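Malonyl coenzyme A-acyl carrier protein transacylase (Helicobacter pylori, PDB 2H1Y) probably catalyses transfer of the malonyl group from malonyl-CoA to holo-acyl carrier protein, yielding malonyl-ACP and free CoA. Local coordinates at residues Leu17-Gln22 and Glu107-Ser112; Cys167-Phe170 and Val176-Ala179; Asn169-Met174 and Lys290-Arg295. All coordinates share one frame; numbering follows the deposited sequence.

Contact 1 (Leu17-Gln22 and Glu107-Ser112)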
loop_
_atom_site.group_PDB
_atom_site.type_symbol
_atom_site.label_atom_id
_atom_site.label_comp_id
_atom_site.label_asym_id
_atom_site.label_seq_id
_atom_site.Cartn_x
_atom_site.Cartn_y
_atom_site.Cartn_z
ATOM N N LEU A 17 -9.557 8.123 -2.839
ATOM C CA LEU A 17 -8.851 7.043 -3.525
ATOM C C LEU A 17 -8.095 6.213 -2.499
ATOM O O LEU A 17 -7.525 6.762 -1.553
ATOM C CB LEU A 17 -7.875 7.617 -4.559
ATOM C CG LEU A 17 -8.311 8.004 -5.976
ATOM C CD1 LEU A 17 -9.721 8.525 -6.079
ATOM C CD2 LEU A 17 -7.356 9.022 -6.559
ATOM N N LEU A 18 -8.101 4.894 -2.676
ATOM C CA LEU A 18 -7.359 4.016 -1.791
ATOM C C LEU A 18 -6.358 3.204 -2.595
ATOM O O LEU A 18 -6.719 2.602 -3.617
ATOM C CB LEU A 18 -8.312 3.096 -1.027
ATOM C CG LEU A 18 -9.402 3.704 -0.155
ATOM C CD1 LEU A 18 -10.357 2.620 0.298
ATOM C CD2 LEU A 18 -8.801 4.371 1.048
ATOM N N PHE A 19 -5.118 3.177 -2.113
ATOM C CA PHE A 19 -4.024 2.483 -2.768
ATOM C C PHE A 19 -3.469 1.337 -1.886
ATOM O O PHE A 19 -2.878 1.573 -0.799
ATOM C CB PHE A 19 -2.920 3.478 -3.163
ATOM C CG PHE A 19 -3.315 4.400 -4.275
ATOM C CD1 PHE A 19 -3.927 5.615 -4.003
ATOM C CD2 PHE A 19 -3.115 4.032 -5.615
ATOM C CE1 PHE A 19 -4.326 6.462 -5.039
ATOM C CE2 PHE A 19 -3.494 4.867 -6.657
ATOM C CZ PHE A 19 -4.109 6.098 -6.370
ATOM N N PRO A 20 -3.629 0.080 -2.362
ATOM C CA PRO A 20 -3.258 -1.054 -1.543
ATOM C C PRO A 20 -1.761 -1.278 -1.571
ATOM O O PRO A 20 -1.084 -0.768 -2.462
ATOM C CB PRO A 20 -3.997 -2.224 -2.207
ATOM C CG PRO A 20 -4.231 -1.833 -3.603
ATOM C CD PRO A 20 -4.134 -0.331 -3.682
ATOM N N GLY A 21 -1.277 -2.025 -0.585
ATOM C CA GLY A 21 0.117 -2.385 -0.429
ATOM C C GLY A 21 0.282 -3.890 -0.402
ATOM O O GLY A 21 -0.505 -4.633 -0.989
ATOM N N GLN A 22 1.317 -4.345 0.281
ATOM C CA GLN A 22 1.736 -5.733 0.208
ATOM C C GLN A 22 0.687 -6.696 0.790
ATOM O O GLN A 22 0.052 -6.384 1.802
ATOM C CB GLN A 22 3.102 -5.893 0.876
ATOM C CG GLN A 22 3.999 -6.917 0.184
ATOM C CD GLN A 22 5.476 -6.558 0.295
ATOM O OE1 GLN A 22 5.880 -5.390 0.130
ATOM N NE2 GLN A 22 6.297 -7.568 0.588
ATOM N N GLU A 107 1.109 4.234 -0.266
ATOM C CA GLU A 107 1.265 5.676 -0.081
ATOM C C GLU A 107 2.076 6.305 -1.220
ATOM O O GLU A 107 1.667 7.322 -1.794
ATOM C CB GLU A 107 1.859 6.011 1.279
ATOM C CG GLU A 107 1.532 7.426 1.693
ATOM C CD GLU A 107 1.852 7.697 3.130
ATOM O OE1 GLU A 107 2.306 8.820 3.428
ATOM O OE2 GLU A 107 1.662 6.787 3.967
ATOM N N VAL A 108 3.199 5.664 -1.558
ATOM C CA VAL A 108 4.003 6.027 -2.726
ATOM C C VAL A 108 3.124 6.104 -3.969
ATOM O O VAL A 108 3.102 7.144 -4.649
ATOM C CB VAL A 108 5.145 5.037 -2.970
ATOM C CG1 VAL A 108 5.983 5.491 -4.173
ATOM C CG2 VAL A 108 6.023 4.889 -1.728
ATOM N N SER A 109 2.382 5.034 -4.258
ATOM C CA SER A 109 1.400 5.061 -5.346
ATOM C C SER A 109 0.597 6.328 -5.339
ATOM O O SER A 109 0.497 6.986 -6.371
ATOM C CB SER A 109 0.422 3.897 -5.272
ATOM O OG SER A 109 1.059 2.684 -5.595
ATOM N N ALA A 110 0.016 6.652 -4.181
ATOM C CA ALA A 110 -0.869 7.809 -4.035
ATOM C C ALA A 110 -0.133 9.131 -4.356
ATOM O O ALA A 110 -0.599 9.922 -5.195
ATOM C CB ALA A 110 -1.462 7.835 -2.668
ATOM N N VAL A 111 1.030 9.336 -3.725
ATOM C CA VAL A 111 1.945 10.437 -4.070
ATOM C C VAL A 111 2.227 10.536 -5.584
ATOM O O VAL A 111 2.116 11.609 -6.171
ATOM C CB VAL A 111 3.286 10.307 -3.294
ATOM C CG1 VAL A 111 4.362 11.247 -3.872
ATOM C CG2 VAL A 111 3.074 10.569 -1.807
ATOM N N SER A 112 2.568 9.412 -6.208
ATOM C CA SER A 112 2.848 9.390 -7.634
ATOM C C SER A 112 1.680 9.897 -8.454
ATOM O O SER A 112 1.821 10.794 -9.283
ATOM C CB SER A 112 3.235 7.986 -8.080
ATOM O OG SER A 112 3.243 7.887 -9.495
HETATM O O HOH W 1 -0.723 0.947 -4.681
#
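This is a buried strand-to-helix contact in the heart of the large subdomain, in which the Phe19 ring lies against Ser109 and Ala110 of helix 105-116. The ring presents one face to the helix. Ala110 CA sits above that face, displaced toward the rim, 4.0 Å from the ring centroid and 23° off the normal, which makes a CH-pi contact. The Ala110 methyl reaches further out: its CB is 3.6 Å from Phe19 CD1. On the other flank Phe19 CD2 meets Ser109 CB at 3.6 Å, so these successive helix residues share one face, Ser109 by CD2 and Ala110 by CD1. Phe19 takes up this position with CG beside its own backbone N (chi1 -70°).

Of the Ser109 side chain, CB is what touches the ring; Ser109 C lies over the same face. Its OG carries on to a water, 2.7 Å away, and that water donates to Pro20 O at 2.8 Å. One solvent molecule thus ties the helix to the chain just as it leaves the strand. Helix 69-90 adds to the packing, with Ser80 touching Phe19 and Tyr77 touching Ser109.

Strand 15-19 runs between parallel strands 99-102 and 279-283. The tight turn from strand 99-102 into helix 105-116 carries the GHSLG sequence, the nucleophile elbow of this acyltransferase family, and the contact packs the central strand directly against the helix of that elbow.

Contact 2 (Cys167-Phe170 and Val176-Ala179)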
loop_
_atom_site.group_PDB
_atom_site.type_symbol
_atom_site.label_atom_id
_atom_site.label_comp_id
_atom_site.label_asym_id
_atom_site.label_seq_id
_atom_site.Cartn_x
_atom_site.Cartn_y
_atom_site.Cartn_z
ATOM N N CYS A 167 4.802 -3.285 16.881
ATOM C CA CYS A 167 3.595 -3.063 16.106
ATOM C C CYS A 167 3.879 -2.351 14.773
ATOM O O CYS A 167 4.501 -1.279 14.735
ATOM C CB CYS A 167 2.613 -2.241 16.939
ATOM S SG CYS A 167 2.022 -3.093 18.413
ATOM N N ALA A 168 3.385 -2.927 13.682
ATOM C CA ALA A 168 3.712 -2.444 12.336
ATOM C C ALA A 168 2.520 -1.942 11.527
ATOM O O ALA A 168 2.661 -1.033 10.707
ATOM C CB ALA A 168 4.455 -3.514 11.572
ATOM N N ASN A 169 1.361 -2.559 11.726
ATOM C CA ASN A 169 0.123 -2.066 11.131
ATOM C C ASN A 169 -0.963 -2.008 12.180
ATOM O O ASN A 169 -1.116 -2.950 12.979
ATOM C CB ASN A 169 -0.406 -3.005 10.051
ATOM C CG ASN A 169 0.514 -3.159 8.864
ATOM O OD1 ASN A 169 1.572 -2.518 8.743
ATOM N ND2 ASN A 169 0.105 -4.038 7.961
ATOM N N PHE A 170 -1.742 -0.935 12.150
ATOM C CA PHE A 170 -3.037 -0.915 12.811
ATOM C C PHE A 170 -4.142 -0.862 11.744
ATOM O O PHE A 170 -4.526 0.202 11.240
ATOM C CB PHE A 170 -3.133 0.254 13.808
ATOM C CG PHE A 170 -2.052 0.247 14.878
ATOM C CD1 PHE A 170 -1.122 1.282 14.948
ATOM C CD2 PHE A 170 -1.978 -0.784 15.814
ATOM C CE1 PHE A 170 -0.127 1.291 15.931
ATOM C CE2 PHE A 170 -0.986 -0.789 16.793
ATOM C CZ PHE A 170 -0.055 0.256 16.851
ATOM N N VAL A 176 -3.948 -6.446 13.861
ATOM C CA VAL A 176 -2.668 -5.786 14.084
ATOM C C VAL A 176 -1.517 -6.636 13.557
ATOM O O VAL A 176 -1.405 -7.817 13.859
ATOM C CB VAL A 176 -2.486 -5.389 15.589
ATOM C CG1 VAL A 176 -1.108 -4.835 15.879
ATOM C CG2 VAL A 176 -3.568 -4.351 16.008
ATOM N N VAL A 177 -0.672 -6.026 12.745
ATOM C CA VAL A 177 0.484 -6.725 12.213
ATOM C C VAL A 177 1.705 -6.350 13.039
ATOM O O VAL A 177 1.963 -5.174 13.265
ATOM C CB VAL A 177 0.688 -6.406 10.724
ATOM C CG1 VAL A 177 1.883 -7.179 10.165
ATOM C CG2 VAL A 177 -0.567 -6.761 9.947
ATOM N N LEU A 178 2.425 -7.364 13.515
ATOM C CA LEU A 178 3.631 -7.161 14.305
ATOM C C LEU A 178 4.858 -7.444 13.459
ATOM O O LEU A 178 4.785 -8.232 12.516
ATOM C CB LEU A 178 3.631 -8.015 15.569
ATOM C CG LEU A 178 2.408 -7.927 16.497
ATOM C CD1 LEU A 178 2.524 -8.939 17.634
ATOM C CD2 LEU A 178 2.098 -6.526 17.028
ATOM N N ALA A 179 5.972 -6.784 13.772
ATOM C CA ALA A 179 7.197 -7.010 13.012
ATOM C C ALA A 179 8.332 -7.371 13.947
ATOM O O ALA A 179 8.326 -6.989 15.112
ATOM C CB ALA A 179 7.545 -5.805 12.188
#
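Strands 167-170 and 176-179 run antiparallel at 161°, their axes 4.3 Å apart at closest, and the pairing is broken by a classic beta bulge in which Ala168 and Asn169 both face Val177. The single carbonyl Val177 O takes both amides: Ala168 N at 2.7 Å, almost in line with the carbonyl bond (C=O...N 160°), and Asn169 N at 3.1 Å from a more bent direction (133°). Val177 N returns a bond to Asn169 O, also 3.1 Å. Beyond the bulge Phe170 and Val176 form a non-hydrogen-bonded pair, as Cys167 and Leu178 do before it.

Cys167, Phe170, Val176 and Leu178 share one face of the sheet. Here Cys167 SG meets Leu178 CD2 at 3.7 Å, while Val176 CG2 approaches the Phe170 ring at its edge, 3.9 Å from CD2. Val176 and Phe170 lie alongside one another; the valine turns CG2 beside its backbone N, with CG1 anti to that N and lying off the ring plane beside CD2 and CE2. Asn169 and Val177 project from the other face, also side by side, their CB atoms 3.6 Å apart. Ala168, in the bulge, points toward the partner strand, and its CB lies 3.9 Å from Ala179 CB.

Helix 152-160 covers the Cys167 and Phe170 face through Cys159, Leu156 and Leu155. Strand 142-148 flanks 175-179 on its far side, with Met144 against Val177, while 165-172 is the outer strand of this four-stranded, ferredoxin-like sheet.

Contact 3 (Asn169-Met174 and Lys290-Arg295)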
loop_
_atom_site.group_PDB
_atom_site.type_symbol
_atom_site.label_atom_id
_atom_site.label_comp_id
_atom_site.label_asym_id
_atom_site.label_seq_id
_atom_site.Cartn_x
_atom_site.Cartn_y
_atom_site.Cartn_z
ATOM N N ASN A 169 1.361 -2.559 11.726
ATOM C CA ASN A 169 0.123 -2.066 11.131
ATOM C C ASN A 169 -0.963 -2.008 12.180
ATOM O O ASN A 169 -1.116 -2.950 12.979
ATOM C CB ASN A 169 -0.406 -3.005 10.051
ATOM C CG ASN A 169 0.514 -3.159 8.864
ATOM O OD1 ASN A 169 1.572 -2.518 8.743
ATOM N ND2 ASN A 169 0.105 -4.038 7.961
ATOM N N PHE A 170 -1.742 -0.935 12.150
ATOM C CA PHE A 170 -3.037 -0.915 12.811
ATOM C C PHE A 170 -4.142 -0.862 11.744
ATOM O O PHE A 170 -4.526 0.202 11.240
ATOM C CB PHE A 170 -3.133 0.254 13.808
ATOM C CG PHE A 170 -2.052 0.247 14.878
ATOM C CD1 PHE A 170 -1.122 1.282 14.948
ATOM C CD2 PHE A 170 -1.978 -0.784 15.814
ATOM C CE1 PHE A 170 -0.127 1.291 15.931
ATOM C CE2 PHE A 170 -0.986 -0.789 16.793
ATOM C CZ PHE A 170 -0.055 0.256 16.851
ATOM N N ASN A 171 -4.652 -2.034 11.403
ATOM C CA ASN A 171 -5.546 -2.162 10.259
ATOM C C ASN A 171 -7.009 -2.056 10.620
ATOM O O ASN A 171 -7.885 -2.058 9.731
ATOM C CB ASN A 171 -5.252 -3.456 9.520
ATOM C CG ASN A 171 -3.904 -3.433 8.859
ATOM O OD1 ASN A 171 -3.392 -2.374 8.483
ATOM N ND2 ASN A 171 -3.315 -4.601 8.706
ATOM N N GLY A 172 -7.258 -1.941 11.930
ATOM C CA GLY A 172 -8.620 -1.830 12.473
ATOM C C GLY A 172 -9.296 -3.180 12.557
ATOM O O GLY A 172 -8.758 -4.188 12.089
ATOM N N GLY A 173 -10.479 -3.200 13.168
ATOM C CA GLY A 173 -11.236 -4.433 13.332
ATOM C C GLY A 173 -10.386 -5.395 14.116
ATOM O O GLY A 173 -10.411 -6.606 13.865
ATOM N N MET A 174 -9.605 -4.835 15.047
ATOM C CA MET A 174 -8.703 -5.600 15.912
ATOM C C MET A 174 -7.734 -6.486 15.140
ATOM O O MET A 174 -7.380 -7.585 15.569
ATOM C CB MET A 174 -9.509 -6.372 16.953
ATOM C CG MET A 174 -10.348 -5.395 17.803
ATOM S SD MET A 174 -11.130 -6.192 19.197
ATOM C CE MET A 174 -9.749 -6.394 20.314
ATOM N N LYS A 290 -10.908 -2.580 0.653
ATOM C CA LYS A 290 -12.353 -2.811 0.764
ATOM C C LYS A 290 -12.715 -3.589 2.036
ATOM O O LYS A 290 -13.670 -3.231 2.734
ATOM C CB LYS A 290 -12.887 -3.587 -0.438
ATOM C CG LYS A 290 -14.363 -3.402 -0.647
ATOM C CD LYS A 290 -14.898 -4.294 -1.746
ATOM C CE LYS A 290 -16.337 -3.913 -2.043
ATOM N NZ LYS A 290 -16.944 -4.816 -3.054
ATOM N N GLY A 291 -11.945 -4.654 2.305
ATOM C CA GLY A 291 -12.117 -5.519 3.469
ATOM C C GLY A 291 -11.913 -4.756 4.757
ATOM O O GLY A 291 -12.811 -4.727 5.595
ATOM N N LEU A 292 -10.757 -4.103 4.905
ATOM C CA LEU A 292 -10.459 -3.368 6.122
ATOM C C LEU A 292 -11.493 -2.291 6.448
ATOM O O LEU A 292 -11.754 -2.033 7.615
ATOM C CB LEU A 292 -9.055 -2.779 6.086
ATOM C CG LEU A 292 -7.864 -3.746 5.991
ATOM C CD1 LEU A 292 -6.536 -2.975 5.939
ATOM C CD2 LEU A 292 -7.830 -4.811 7.128
ATOM N N ASN A 293 -12.084 -1.676 5.430
ATOM C CA ASN A 293 -13.116 -0.658 5.639
ATOM C C ASN A 293 -14.451 -1.205 6.120
ATOM O O ASN A 293 -15.221 -0.483 6.738
ATOM C CB ASN A 293 -13.357 0.174 4.384
ATOM C CG ASN A 293 -12.160 1.039 4.006
ATOM O OD1 ASN A 293 -11.136 1.094 4.713
ATOM N ND2 ASN A 293 -12.281 1.710 2.874
ATOM N N LYS A 294 -14.745 -2.467 5.824
ATOM C CA LYS A 294 -15.968 -3.083 6.337
ATOM C C LYS A 294 -16.037 -2.803 7.821
ATOM O O LYS A 294 -17.068 -2.352 8.314
ATOM C CB LYS A 294 -15.982 -4.604 6.102
ATOM C CG LYS A 294 -16.222 -5.049 4.655
ATOM C CD LYS A 294 -17.415 -4.332 4.017
ATOM C CE LYS A 294 -17.565 -4.719 2.560
ATOM N NZ LYS A 294 -18.901 -4.325 2.059
ATOM N N ARG A 295 -14.912 -3.027 8.510
ATOM C CA ARG A 295 -14.831 -2.856 9.962
ATOM C C ARG A 295 -14.619 -1.395 10.387
ATOM O O ARG A 295 -14.640 -1.088 11.570
ATOM C CB ARG A 295 -13.700 -3.710 10.567
ATOM C CG ARG A 295 -13.468 -5.110 9.970
ATOM C CD ARG A 295 -14.360 -6.193 10.584
ATOM N NE ARG A 295 -15.465 -6.478 9.671
ATOM C CZ ARG A 295 -16.708 -6.041 9.840
ATOM N NH1 ARG A 295 -17.020 -5.343 10.927
ATOM N NH2 ARG A 295 -17.638 -6.317 8.934
HETATM O O HOH W 2 -10.438 -3.070 9.508
#
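Leu292 sets both methyls of its fork over the CB of Asn171: CD1 and CD2 are each 3.8 Å from that atom. CD1 also reaches along the asparagine to CG, 4.0 Å away, while CD2 lies beside Asn171 O. The two side chains meet at a slant. Leu292 CG stands beside its backbone N (chi1 -62°) and the chain then runs out straight (chi2 179°), carrying the fork off the helix to the strand. Tyr266 of helix 266-271 touches both side chains.

The asparagine meets the leucine mainly through CB, while the polar atoms of its amide bond elsewhere. ND2 is held by Gln175 OE1 and OD1 by His103 NE2, which probably fixes the rotation of the flat group. The backbone carbonyl has a different link: a water donates to Asn171 O at 2.8 Å and to Leu292 O at 2.5 Å. The second distance is short, and its exact value is doubtful.

Here the tip of the hairpin 165-172/175-179, part of the ferredoxin-like small subdomain, meets helix 288-294 of the large one. In this family the active site lies in the cleft between these two subdomains, and His103 belongs to the GHSLG sequence there, so the bond to Asn171 OD1 crosses the same divide.

Further along the hairpin turn Gly173, with positive phi and no side chain, brings its CA to 3.8 Å from Arg295 CB. Arg295 CG is next, 4.1 Å from the same CA, after which the arginine bends at chi2 and chi3 and carries its guanidinium away from the glycine, where both residues are exposed.

Overall arrangement
Contact 1 lies near the centre of the chain, inside the large subdomain, its centre about 18 Å from that of contact 2 and about 16 Å from that of contact 3. It closes before the other two open. Those two start from the same strand, 165-172, and share Asn169 and Phe170; their centres are about 12 Å apart, and Val177 CG2 touches Asn171 ND2 at 3.7 Å. Contact 2 stays within the small-subdomain sheet, while contact 3 reaches across to helix 288-294. That helix leads back to contact 1, where Leu18 CD1 packs 3.3 Å from Asn293 ND2. The hairpin is thereby joined to the central sheet, spanning the two subdomains that frame the family's active-site cleft.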